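PDB 6PTM: uncharacterized protein from Bacteroides ovatus CL02T12C04, which probably hydrolyses carrageenan as an exo-acting carrageenase of glycoside hydrolase family 42, releasing sugars from the chain ends. Local coordinates for residues Glu71-Arg76 and Ile536-His541; Asp161-Glu166 and Gly500-Gln505; Tyr488-Tyr493 and Met544-Ser549; Asn492-Thr497 and Ile720-Asn725. All blocks are in the same frame, centred on the assembly; numbering follows the deposited sequence.

Contact 1 of 4, residues Glu71-Arg76 and Ile536-His541; sequences EETALR and IVNEVH
With CG anti to the backbone N (chi1 173°), Asn538 reaches straight out of helix 534-549 and brings the OD1 end of its amide against Ala74. Thr73 meets it from helix 69-90: its chi1 of -62° puts OG1 beside its own backbone N, where it bonds back to the carbonyl O of Leu69, and leaves the methyl CG2 to face the other helix. The two segments run nearly antiparallel, 158° between directions, with axes 9.4 Å apart. That spacing suits the small Ala74, which lets the amide come close to the opposite backbone. Asn538 OD1 lies 3.2 Å from Ala74 CA and 3.6 Å from Ala74 CB, so the carbonyl end of the amide rests on the helix surface itself. Ala74 N is also near OD1, but the angle is too poor for a hydrogen bond, and the approach is one of van der Waals contact. Thr73 CG2 sits in the notch between two residues one turn apart, 3.6 Å from Asn538 OD1 and 3.7 Å from His541 CB, and the Thr73 and His541 side chains cross at about a right angle. The methyl meets His541 at CB, oblique to the ring, whose NE2 hydrogen-bonds to Trp175 NE1. All four touching residues are buried. Helix 534-549 is the last outer helix of the (beta/alpha)8 barrel of the family, following strand 503-506, and this contact fastens the N-terminal helices to it. Helix 109-139 closes one flank, its Met127 touching Asn538 and its Ser131 touching Ala74, while Val540 of the barrel helix packs on Tyr493 of helix 486-498.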
# COMPACT_ATOMS: atom_id res chain seq x y z
N GLU A 71 4.00 -17.34 21.19
CA GLU A 71 3.96 -17.01 22.64
C GLU A 71 5.25 -16.29 23.05
O GLU A 71 5.17 -15.34 23.87
CB GLU A 71 3.68 -18.27 23.46
CG GLU A 71 2.26 -18.79 23.31
CD GLU A 71 2.06 -19.65 22.07
OE1 GLU A 71 3.08 -20.10 21.49
OE2 GLU A 71 0.88 -19.87 21.70
N GLU A 72 6.40 -16.68 22.51
CA GLU A 72 7.67 -15.95 22.77
C GLU A 72 7.58 -14.51 22.27
O GLU A 72 8.17 -13.61 22.92
CB GLU A 72 8.85 -16.62 22.09
CG GLU A 72 9.23 -17.95 22.72
CD GLU A 72 10.26 -18.67 21.87
OE1 GLU A 72 11.17 -17.98 21.40
OE2 GLU A 72 10.09 -19.84 21.59
N THR A 73 6.91 -14.29 21.14
CA THR A 73 6.71 -12.94 20.58
C THR A 73 5.85 -12.14 21.55
O THR A 73 6.20 -10.98 21.86
CB THR A 73 6.11 -12.99 19.17
OG1 THR A 73 7.04 -13.68 18.34
CG2 THR A 73 5.82 -11.61 18.63
N ALA A 74 4.74 -12.71 22.01
CA ALA A 74 3.83 -12.08 23.00
C ALA A 74 4.59 -11.80 24.32
O ALA A 74 4.40 -10.70 24.90
CB ALA A 74 2.62 -12.97 23.24
N LEU A 75 5.33 -12.79 24.82
CA LEU A 75 6.12 -12.65 26.07
C LEU A 75 7.09 -11.48 25.91
O LEU A 75 7.18 -10.65 26.82
CB LEU A 75 6.90 -13.94 26.35
CG LEU A 75 7.71 -13.93 27.64
CD1 LEU A 75 6.78 -13.86 28.84
CD2 LEU A 75 8.59 -15.15 27.77
N ARG A 76 7.84 -11.42 24.81
CA ARG A 76 8.81 -10.33 24.58
C ARG A 76 8.08 -8.99 24.52
O ARG A 76 8.58 -8.00 25.09
CB ARG A 76 9.65 -10.57 23.33
CG ARG A 76 10.65 -9.46 23.06
CD ARG A 76 11.60 -9.19 24.22
NE ARG A 76 12.35 -10.40 24.58
CZ ARG A 76 13.37 -10.89 23.88
NH1 ARG A 76 13.80 -10.32 22.76
NH2 ARG A 76 13.96 -11.99 24.31
N ILE A 536 -1.59 -4.52 20.03
CA ILE A 536 -1.45 -4.15 18.58
C ILE A 536 -0.05 -4.52 18.08
O ILE A 536 0.08 -5.14 17.02
CB ILE A 536 -1.78 -2.65 18.37
CG1 ILE A 536 -3.20 -2.31 18.83
CG2 ILE A 536 -1.59 -2.21 16.93
CD1 ILE A 536 -4.28 -2.96 18.00
N VAL A 537 0.99 -4.11 18.79
CA VAL A 537 2.39 -4.45 18.41
C VAL A 537 2.50 -5.98 18.25
O VAL A 537 3.05 -6.46 17.25
CB VAL A 537 3.37 -3.87 19.45
CG1 VAL A 537 4.77 -4.44 19.32
CG2 VAL A 537 3.40 -2.37 19.32
N ASN A 538 1.99 -6.73 19.22
CA ASN A 538 2.10 -8.21 19.20
C ASN A 538 1.28 -8.74 18.00
O ASN A 538 1.79 -9.64 17.32
CB ASN A 538 1.70 -8.85 20.52
CG ASN A 538 1.65 -10.35 20.42
OD1 ASN A 538 2.67 -11.02 20.22
ND2 ASN A 538 0.44 -10.87 20.48
N GLU A 539 0.07 -8.22 17.75
CA GLU A 539 -0.83 -8.89 16.79
C GLU A 539 -0.28 -8.76 15.37
O GLU A 539 -0.54 -9.69 14.55
CB GLU A 539 -2.23 -8.31 16.85
CG GLU A 539 -3.23 -9.21 16.19
CD GLU A 539 -3.47 -10.52 16.91
OE1 GLU A 539 -3.07 -10.62 18.10
OE2 GLU A 539 -4.09 -11.42 16.31
N VAL A 540 0.45 -7.70 15.04
CA VAL A 540 1.07 -7.60 13.69
C VAL A 540 1.98 -8.83 13.49
O VAL A 540 1.85 -9.50 12.47
CB VAL A 540 1.86 -6.30 13.45
CG1 VAL A 540 2.52 -6.35 12.09
CG2 VAL A 540 0.96 -5.07 13.55
N HIS A 541 2.85 -9.12 14.46
CA HIS A 541 3.81 -10.26 14.34
C HIS A 541 3.09 -11.60 14.39
O HIS A 541 3.50 -12.52 13.65
CB HIS A 541 4.90 -10.11 15.40
CG HIS A 541 5.66 -8.86 15.18
ND1 HIS A 541 6.47 -8.71 14.08
CD2 HIS A 541 5.67 -7.69 15.84
CE1 HIS A 541 6.98 -7.49 14.09
NE2 HIS A 541 6.49 -6.84 15.16

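Contact 2 of 4, residues Asp161-Glu166 and Gly500-Gln505; sequences DMLVYE and GLTATQ
Leu163 packs against Thr502 with CB, CG and CD1 and against Ala503 with CD1. Leu163 CB starts 4.2 Å from Thr502 CG2, and Leu163 CG draws in to 3.9 Å from Thr502 CG2. The extended second torsion (chi2 177°) then carries Leu163 CD1 onward past the threonine, still 4.0 Å from Thr502 CG2, until it meets Ala503 CB at 3.8 Å. The isobutyl group thus crosses the threonine at a slant and ends on the alanine methyl. Leu172 touches both Leu163 and Ala503, which follows from the sheet order: strand 168-175, paired with strand 162-165 on one side and with strand 503-506 on the other, separates the two segments. Strand 168-175 is the first and strand 503-506 the last strand of the (beta/alpha)8 barrel; the antiparallel strand 162-165 flanks the first, and Leu163 reaches past it to the last. The contact lies near the start of strand 503-506, the end of the barrel away from that at which active sites of this fold lie. Just before it, Gly500 with its positive phi ends helix 486-498 in a Schellman motif. Beside the apolar patch, one water joins the segments through polar atoms: it donates to Asp161 O at 2.8 Å and accepts from Thr502 OG1 at 2.7 Å. Thr502 OG1 is held a second time by Met466 N, and the carboxylate of Asp161 turns to Arg559 on helix 551-559.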
# COMPACT_ATOMS: atom_id res chain seq x y z
N ASP A 161 7.70 -12.27 -7.06
CA ASP A 161 6.69 -11.59 -6.21
C ASP A 161 6.82 -12.10 -4.76
O ASP A 161 5.91 -11.84 -3.98
CB ASP A 161 5.26 -11.84 -6.70
CG ASP A 161 4.85 -13.30 -6.84
OD1 ASP A 161 5.73 -14.14 -6.84
OD2 ASP A 161 3.67 -13.57 -6.94
N MET A 162 7.94 -12.73 -4.41
CA MET A 162 8.04 -13.29 -3.05
C MET A 162 9.30 -12.86 -2.30
O MET A 162 10.29 -12.55 -2.93
CB MET A 162 8.10 -14.82 -3.07
CG MET A 162 7.02 -15.49 -3.88
SD MET A 162 7.34 -17.24 -4.10
CE MET A 162 8.54 -17.18 -5.41
N LEU A 163 9.19 -12.90 -0.98
CA LEU A 163 10.35 -12.84 -0.07
C LEU A 163 10.53 -14.30 0.33
O LEU A 163 9.57 -14.90 0.83
CB LEU A 163 10.04 -11.93 1.11
CG LEU A 163 10.20 -10.44 0.80
CD1 LEU A 163 9.81 -9.60 1.99
CD2 LEU A 163 11.62 -10.13 0.37
N VAL A 164 11.71 -14.86 0.08
CA VAL A 164 11.93 -16.31 0.28
C VAL A 164 12.89 -16.60 1.43
O VAL A 164 13.97 -16.02 1.49
CB VAL A 164 12.43 -16.95 -1.03
CG1 VAL A 164 12.85 -18.40 -0.86
CG2 VAL A 164 11.42 -16.81 -2.16
N TYR A 165 12.45 -17.46 2.35
CA TYR A 165 13.30 -18.02 3.42
C TYR A 165 13.26 -19.54 3.28
O TYR A 165 12.18 -20.13 3.38
CB TYR A 165 12.81 -17.57 4.80
CG TYR A 165 13.63 -18.11 5.93
CD1 TYR A 165 14.95 -17.71 6.09
CD2 TYR A 165 13.10 -19.00 6.86
CE1 TYR A 165 15.76 -18.25 7.10
CE2 TYR A 165 13.88 -19.51 7.90
CZ TYR A 165 15.21 -19.13 8.01
OH TYR A 165 15.98 -19.62 9.01
N GLU A 166 14.43 -20.18 3.08
CA GLU A 166 14.55 -21.66 3.06
C GLU A 166 13.55 -22.22 2.04
O GLU A 166 12.94 -23.27 2.31
CB GLU A 166 14.34 -22.25 4.45
CG GLU A 166 15.44 -21.81 5.41
CD GLU A 166 15.58 -22.57 6.71
OE1 GLU A 166 14.59 -23.14 7.20
OE2 GLU A 166 16.69 -22.54 7.25
N GLY A 500 -1.70 -8.28 -2.07
CA GLY A 500 -0.34 -8.23 -2.63
C GLY A 500 0.76 -7.81 -1.67
O GLY A 500 1.92 -7.96 -2.02
N LEU A 501 0.42 -7.27 -0.51
CA LEU A 501 1.46 -6.78 0.42
C LEU A 501 2.41 -7.92 0.83
O LEU A 501 1.94 -8.98 1.32
CB LEU A 501 0.78 -6.18 1.64
CG LEU A 501 1.72 -5.61 2.70
CD1 LEU A 501 2.59 -4.49 2.11
CD2 LEU A 501 0.87 -5.10 3.85
N THR A 502 3.71 -7.64 0.75
CA THR A 502 4.77 -8.64 1.05
C THR A 502 5.52 -8.25 2.31
O THR A 502 5.90 -9.13 3.07
CB THR A 502 5.77 -8.83 -0.10
OG1 THR A 502 5.16 -8.66 -1.38
CG2 THR A 502 6.39 -10.21 -0.02
N ALA A 503 5.80 -6.97 2.51
CA ALA A 503 6.61 -6.49 3.64
C ALA A 503 6.10 -5.13 4.05
O ALA A 503 5.68 -4.37 3.16
CB ALA A 503 8.05 -6.42 3.24
N THR A 504 6.20 -4.82 5.33
CA THR A 504 5.74 -3.55 5.92
C THR A 504 6.75 -3.07 6.95
O THR A 504 7.08 -3.85 7.86
CB THR A 504 4.37 -3.66 6.60
OG1 THR A 504 3.49 -4.28 5.66
CG2 THR A 504 3.86 -2.30 7.02
N GLN A 505 7.20 -1.82 6.81
CA GLN A 505 7.81 -1.08 7.94
C GLN A 505 6.66 -0.25 8.51
O GLN A 505 6.31 0.74 7.84
CB GLN A 505 8.98 -0.21 7.49
CG GLN A 505 9.68 0.41 8.69
CD GLN A 505 10.87 1.25 8.33
OE1 GLN A 505 10.86 2.00 7.35
NE2 GLN A 505 11.91 1.11 9.12
O HOH W 1 3.94 -10.97 -2.15

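Contact 3 of 4, residues Tyr488-Tyr493 and Met544-Ser549; sequences YARGNY and MIDLNS
Helices 486-498 and 534-549 approach with segment axes 11.1 Å apart and 38° between their directions, a spacing that long side chains bridge. They are the last two outer helices of the (beta/alpha)8 barrel, lying on the wall on either side of strand 503-506 in the chain. Toward the outside, Arg490 makes a salt bridge with Asp546. Its chain runs out extended and bends at chi3 (-69°), which swings the guanidinium edge onto a single carboxylate oxygen. NH1 donates to Asp546 OD2 at 2.9 Å, using the anti lone pair of that oxygen, and NH2 adds a weak bond of 3.2 Å to the same OD2. The guanidinium and carboxylate planes are turned 49° apart, so this is no flat two-oxygen pairing. Arg490 NE is taken by Glu539, one of two acidic residues on helix 534-549 that share this guanidinium. A leucine in place of Arg490 would probably leave the carboxylates of Asp546 and Glu539, two turns apart on helix 534-549, without the positive charge they share. Deeper in, the bent chain of Met544 brings CE to 3.8 Å from Tyr493 CD2 and 4.1 Å from Tyr493 CB, meeting the ring obliquely, while the phenol OH is hydrogen-bonded to Thr506. Farther along helix 534-549, the hydroxyl of Ser549 folds back on its own helix, OG donating to Asp546 O at 2.6 Å on a lone pair in the carbonyl plane.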
# COMPACT_ATOMS: atom_id res chain seq x y z
N TYR A 488 -8.82 -5.74 14.65
CA TYR A 488 -8.67 -4.71 13.61
C TYR A 488 -7.28 -4.86 12.97
O TYR A 488 -7.16 -4.86 11.73
CB TYR A 488 -8.83 -3.28 14.15
CG TYR A 488 -8.37 -2.29 13.13
CD1 TYR A 488 -9.14 -2.00 12.00
CD2 TYR A 488 -7.09 -1.76 13.21
CE1 TYR A 488 -8.67 -1.15 11.01
CE2 TYR A 488 -6.62 -0.89 12.24
CZ TYR A 488 -7.40 -0.59 11.13
OH TYR A 488 -6.89 0.26 10.17
N ALA A 489 -6.26 -5.01 13.80
CA ALA A 489 -4.86 -4.99 13.32
C ALA A 489 -4.65 -6.21 12.40
O ALA A 489 -4.09 -6.07 11.24
CB ALA A 489 -3.90 -4.96 14.49
N ARG A 490 -5.07 -7.38 12.88
CA ARG A 490 -4.96 -8.67 12.13
C ARG A 490 -5.75 -8.58 10.82
O ARG A 490 -5.21 -8.98 9.77
CB ARG A 490 -5.47 -9.83 12.98
CG ARG A 490 -5.72 -11.12 12.22
CD ARG A 490 -6.10 -12.24 13.18
NE ARG A 490 -4.96 -12.62 14.02
CZ ARG A 490 -4.04 -13.54 13.71
NH1 ARG A 490 -4.12 -14.20 12.58
NH2 ARG A 490 -3.04 -13.80 14.55
N GLY A 491 -6.99 -8.14 10.87
CA GLY A 491 -7.84 -8.07 9.65
C GLY A 491 -7.19 -7.23 8.57
O GLY A 491 -7.25 -7.57 7.38
N ASN A 492 -6.57 -6.13 8.96
CA ASN A 492 -5.98 -5.16 8.02
C ASN A 492 -4.72 -5.74 7.40
O ASN A 492 -4.57 -5.59 6.18
CB ASN A 492 -5.72 -3.84 8.72
CG ASN A 492 -6.45 -2.71 8.06
OD1 ASN A 492 -5.83 -1.86 7.41
ND2 ASN A 492 -7.77 -2.70 8.20
N TYR A 493 -3.83 -6.33 8.19
CA TYR A 493 -2.56 -6.85 7.63
C TYR A 493 -2.92 -8.06 6.77
O TYR A 493 -2.30 -8.29 5.75
CB TYR A 493 -1.53 -7.14 8.72
CG TYR A 493 -0.77 -5.91 9.13
CD1 TYR A 493 -1.31 -5.02 10.04
CD2 TYR A 493 0.46 -5.60 8.58
CE1 TYR A 493 -0.66 -3.85 10.38
CE2 TYR A 493 1.14 -4.45 8.94
CZ TYR A 493 0.57 -3.55 9.83
OH TYR A 493 1.20 -2.41 10.20
N MET A 544 1.76 -12.14 10.90
CA MET A 544 2.85 -12.62 10.01
C MET A 544 3.07 -14.12 10.25
O MET A 544 3.24 -14.90 9.27
CB MET A 544 4.14 -11.82 10.24
CG MET A 544 4.03 -10.35 9.90
SD MET A 544 3.59 -10.05 8.16
CE MET A 544 2.12 -9.04 8.33
N ILE A 545 3.07 -14.54 11.52
CA ILE A 545 3.29 -15.97 11.86
C ILE A 545 2.23 -16.82 11.18
O ILE A 545 2.58 -17.89 10.63
CB ILE A 545 3.28 -16.18 13.37
CG1 ILE A 545 4.59 -15.66 13.99
CG2 ILE A 545 2.97 -17.65 13.67
CD1 ILE A 545 4.59 -15.61 15.50
N ASP A 546 0.96 -16.41 11.27
CA ASP A 546 -0.12 -17.20 10.63
C ASP A 546 0.01 -17.12 9.11
O ASP A 546 -0.08 -18.18 8.44
CB ASP A 546 -1.51 -16.79 11.09
CG ASP A 546 -1.83 -17.28 12.49
OD1 ASP A 546 -1.23 -18.28 12.93
OD2 ASP A 546 -2.64 -16.62 13.14
N LEU A 547 0.22 -15.93 8.54
CA LEU A 547 0.38 -15.83 7.07
C LEU A 547 1.57 -16.71 6.60
O LEU A 547 1.44 -17.42 5.61
CB LEU A 547 0.59 -14.37 6.69
CG LEU A 547 -0.58 -13.41 6.86
CD1 LEU A 547 -0.06 -11.99 6.83
CD2 LEU A 547 -1.59 -13.64 5.76
N ASN A 548 2.71 -16.66 7.29
CA ASN A 548 3.85 -17.55 6.94
C ASN A 548 3.39 -19.01 6.90
O ASN A 548 3.82 -19.74 6.00
CB ASN A 548 5.05 -17.33 7.87
CG ASN A 548 5.74 -16.01 7.59
OD1 ASN A 548 5.48 -15.37 6.57
ND2 ASN A 548 6.58 -15.58 8.53
N SER A 549 2.58 -19.43 7.85
CA SER A 549 2.19 -20.84 8.06
C SER A 549 1.35 -21.31 6.87
O SER A 549 1.29 -22.54 6.63
CB SER A 549 1.46 -21.04 9.38
OG SER A 549 0.09 -20.65 9.33

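Contact 4 of 4, residues Asn492-Thr497 and Ile720-Asn725; sequences NYWLAT and IVNIVN
This is a buried helix-on-sheet contact between two domains: Trp494 and Leu495, on the outer helix 486-498 of the (beta/alpha)8 barrel, meet Asn722 and Val724 on strand 718-725 of the antiparallel C-terminal sheet. The segment axes come within 9.5 Å. A nearly straight bond joins the two segments: Trp494 NE1 donates to Asn722 OD1 at 2.8 Å, with an N-H...O angle of 166°. The amide lies nearly in the plane of the indole, 12° between them, and OD1 comes to the ring edge so that the N-H falls on one of its lone pairs. Trp494 extends to this point because its CG is anti to the backbone N (chi1 -173°), and the indole also touches Leu547 of helix 534-549 and Val765 and Leu767 of strand 765-772. Two residues along the strand from Asn722, and pointing to the same face, Val724 presents the methyl CG2, 4.1 Å from Trp494 CD1 and 4.2 Å from Leu495 CD1, and so fills the angle between two consecutive side chains of the helix. A phenylalanine at Trp494 would probably leave Asn722 OD1, buried here, without its N-H donor and a gap where the wider indole reaches the sheet. One turn on, Thr497 grips Tyr493 O twice, OG1 at 2.7 Å and N at 3.1 Å, from opposite faces of the carbonyl plane.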
# COMPACT_ATOMS: atom_id res chain seq x y z
N ASN A 492 -6.57 -6.13 8.96
CA ASN A 492 -5.98 -5.16 8.02
C ASN A 492 -4.72 -5.74 7.40
O ASN A 492 -4.57 -5.59 6.18
CB ASN A 492 -5.72 -3.84 8.72
CG ASN A 492 -6.45 -2.71 8.06
OD1 ASN A 492 -5.83 -1.86 7.41
ND2 ASN A 492 -7.77 -2.70 8.20
N TYR A 493 -3.83 -6.33 8.19
CA TYR A 493 -2.56 -6.85 7.63
C TYR A 493 -2.92 -8.06 6.77
O TYR A 493 -2.30 -8.29 5.75
CB TYR A 493 -1.53 -7.14 8.72
CG TYR A 493 -0.77 -5.91 9.13
CD1 TYR A 493 -1.31 -5.02 10.04
CD2 TYR A 493 0.46 -5.60 8.58
CE1 TYR A 493 -0.66 -3.85 10.38
CE2 TYR A 493 1.14 -4.45 8.94
CZ TYR A 493 0.57 -3.55 9.83
OH TYR A 493 1.20 -2.41 10.20
N TRP A 494 -3.91 -8.82 7.21
CA TRP A 494 -4.30 -10.04 6.47
C TRP A 494 -4.86 -9.60 5.10
O TRP A 494 -4.44 -10.14 4.04
CB TRP A 494 -5.32 -10.84 7.29
CG TRP A 494 -5.64 -12.16 6.67
CD1 TRP A 494 -6.49 -12.39 5.64
CD2 TRP A 494 -5.07 -13.43 7.01
NE1 TRP A 494 -6.51 -13.71 5.32
CE2 TRP A 494 -5.65 -14.38 6.15
CE3 TRP A 494 -4.14 -13.85 7.96
CZ2 TRP A 494 -5.30 -15.72 6.20
CZ3 TRP A 494 -3.80 -15.18 8.02
CH2 TRP A 494 -4.37 -16.10 7.15
N LEU A 495 -5.81 -8.67 5.12
CA LEU A 495 -6.48 -8.22 3.88
C LEU A 495 -5.45 -7.61 2.92
O LEU A 495 -5.41 -7.99 1.73
CB LEU A 495 -7.60 -7.24 4.28
CG LEU A 495 -8.39 -6.62 3.14
CD1 LEU A 495 -9.18 -7.67 2.37
CD2 LEU A 495 -9.27 -5.49 3.67
N ALA A 496 -4.59 -6.71 3.42
CA ALA A 496 -3.56 -6.06 2.59
C ALA A 496 -2.67 -7.14 1.95
O ALA A 496 -2.33 -7.03 0.73
CB ALA A 496 -2.75 -5.09 3.41
N THR A 497 -2.36 -8.20 2.70
CA THR A 497 -1.50 -9.29 2.20
C THR A 497 -2.23 -10.08 1.12
O THR A 497 -1.61 -10.39 0.09
CB THR A 497 -0.98 -10.17 3.34
OG1 THR A 497 -0.31 -9.31 4.26
CG2 THR A 497 -0.04 -11.21 2.76
N ILE A 720 -9.95 -23.80 -0.40
CA ILE A 720 -9.54 -22.88 0.70
C ILE A 720 -10.33 -21.60 0.50
O ILE A 720 -10.27 -21.04 -0.60
CB ILE A 720 -8.02 -22.63 0.77
CG1 ILE A 720 -7.21 -23.93 0.74
CG2 ILE A 720 -7.72 -21.79 1.99
CD1 ILE A 720 -7.54 -24.92 1.84
N VAL A 721 -11.13 -21.24 1.48
CA VAL A 721 -12.01 -20.04 1.38
C VAL A 721 -11.44 -18.97 2.29
O VAL A 721 -11.21 -19.26 3.47
CB VAL A 721 -13.46 -20.37 1.76
CG1 VAL A 721 -14.34 -19.13 1.71
CG2 VAL A 721 -14.01 -21.49 0.90
N ASN A 722 -11.21 -17.77 1.77
CA ASN A 722 -10.71 -16.62 2.54
C ASN A 722 -11.85 -15.61 2.65
O ASN A 722 -12.44 -15.26 1.60
CB ASN A 722 -9.50 -16.01 1.83
CG ASN A 722 -8.99 -14.80 2.58
OD1 ASN A 722 -8.37 -14.94 3.61
ND2 ASN A 722 -9.36 -13.61 2.11
N ILE A 723 -12.18 -15.17 3.86
CA ILE A 723 -13.26 -14.16 4.06
C ILE A 723 -12.74 -13.12 5.02
O ILE A 723 -12.23 -13.53 6.09
CB ILE A 723 -14.57 -14.76 4.59
CG1 ILE A 723 -14.98 -16.03 3.85
CG2 ILE A 723 -15.65 -13.71 4.53
CD1 ILE A 723 -16.20 -16.70 4.49
N VAL A 724 -12.84 -11.84 4.66
CA VAL A 724 -12.60 -10.73 5.61
C VAL A 724 -13.85 -9.86 5.63
O VAL A 724 -14.27 -9.41 4.58
CB VAL A 724 -11.36 -9.92 5.21
CG1 VAL A 724 -11.04 -8.87 6.25
CG2 VAL A 724 -10.18 -10.82 4.92
N ASN A 725 -14.39 -9.61 6.82
CA ASN A 725 -15.52 -8.67 6.98
C ASN A 725 -14.96 -7.25 7.06
O ASN A 725 -14.44 -6.87 8.12
CB ASN A 725 -16.39 -9.03 8.17
CG ASN A 725 -17.64 -8.19 8.23
OD1 ASN A 725 -17.96 -7.47 7.28
ND2 ASN A 725 -18.38 -8.30 9.32

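In the fold
The four contacts cluster around the last two helices and the last strand of the barrel. Contacts 3 and 4 share Asn492 and Tyr493 on helix 486-498, with centres about 8 Å apart, and join where Leu547 CD2 packs 3.4 Å from Trp494 CE3. Contact 1 lies about 12 Å from contact 3 between centres and is tied to it by the salt bridge of Glu539 OE2 with Arg490 NE, 2.7 Å long. Contact 2 touches contact 3 through Thr504 CG2, 4.0 Å from Tyr493 CE2, but does not touch contact 1, some 19 Å away between centres. Contacts 1, 2 and 4 join the N-terminal helices, strand 162-165 and the C-terminal sheet to the barrel, within which contact 3 lies; the barrel probably carries the active site.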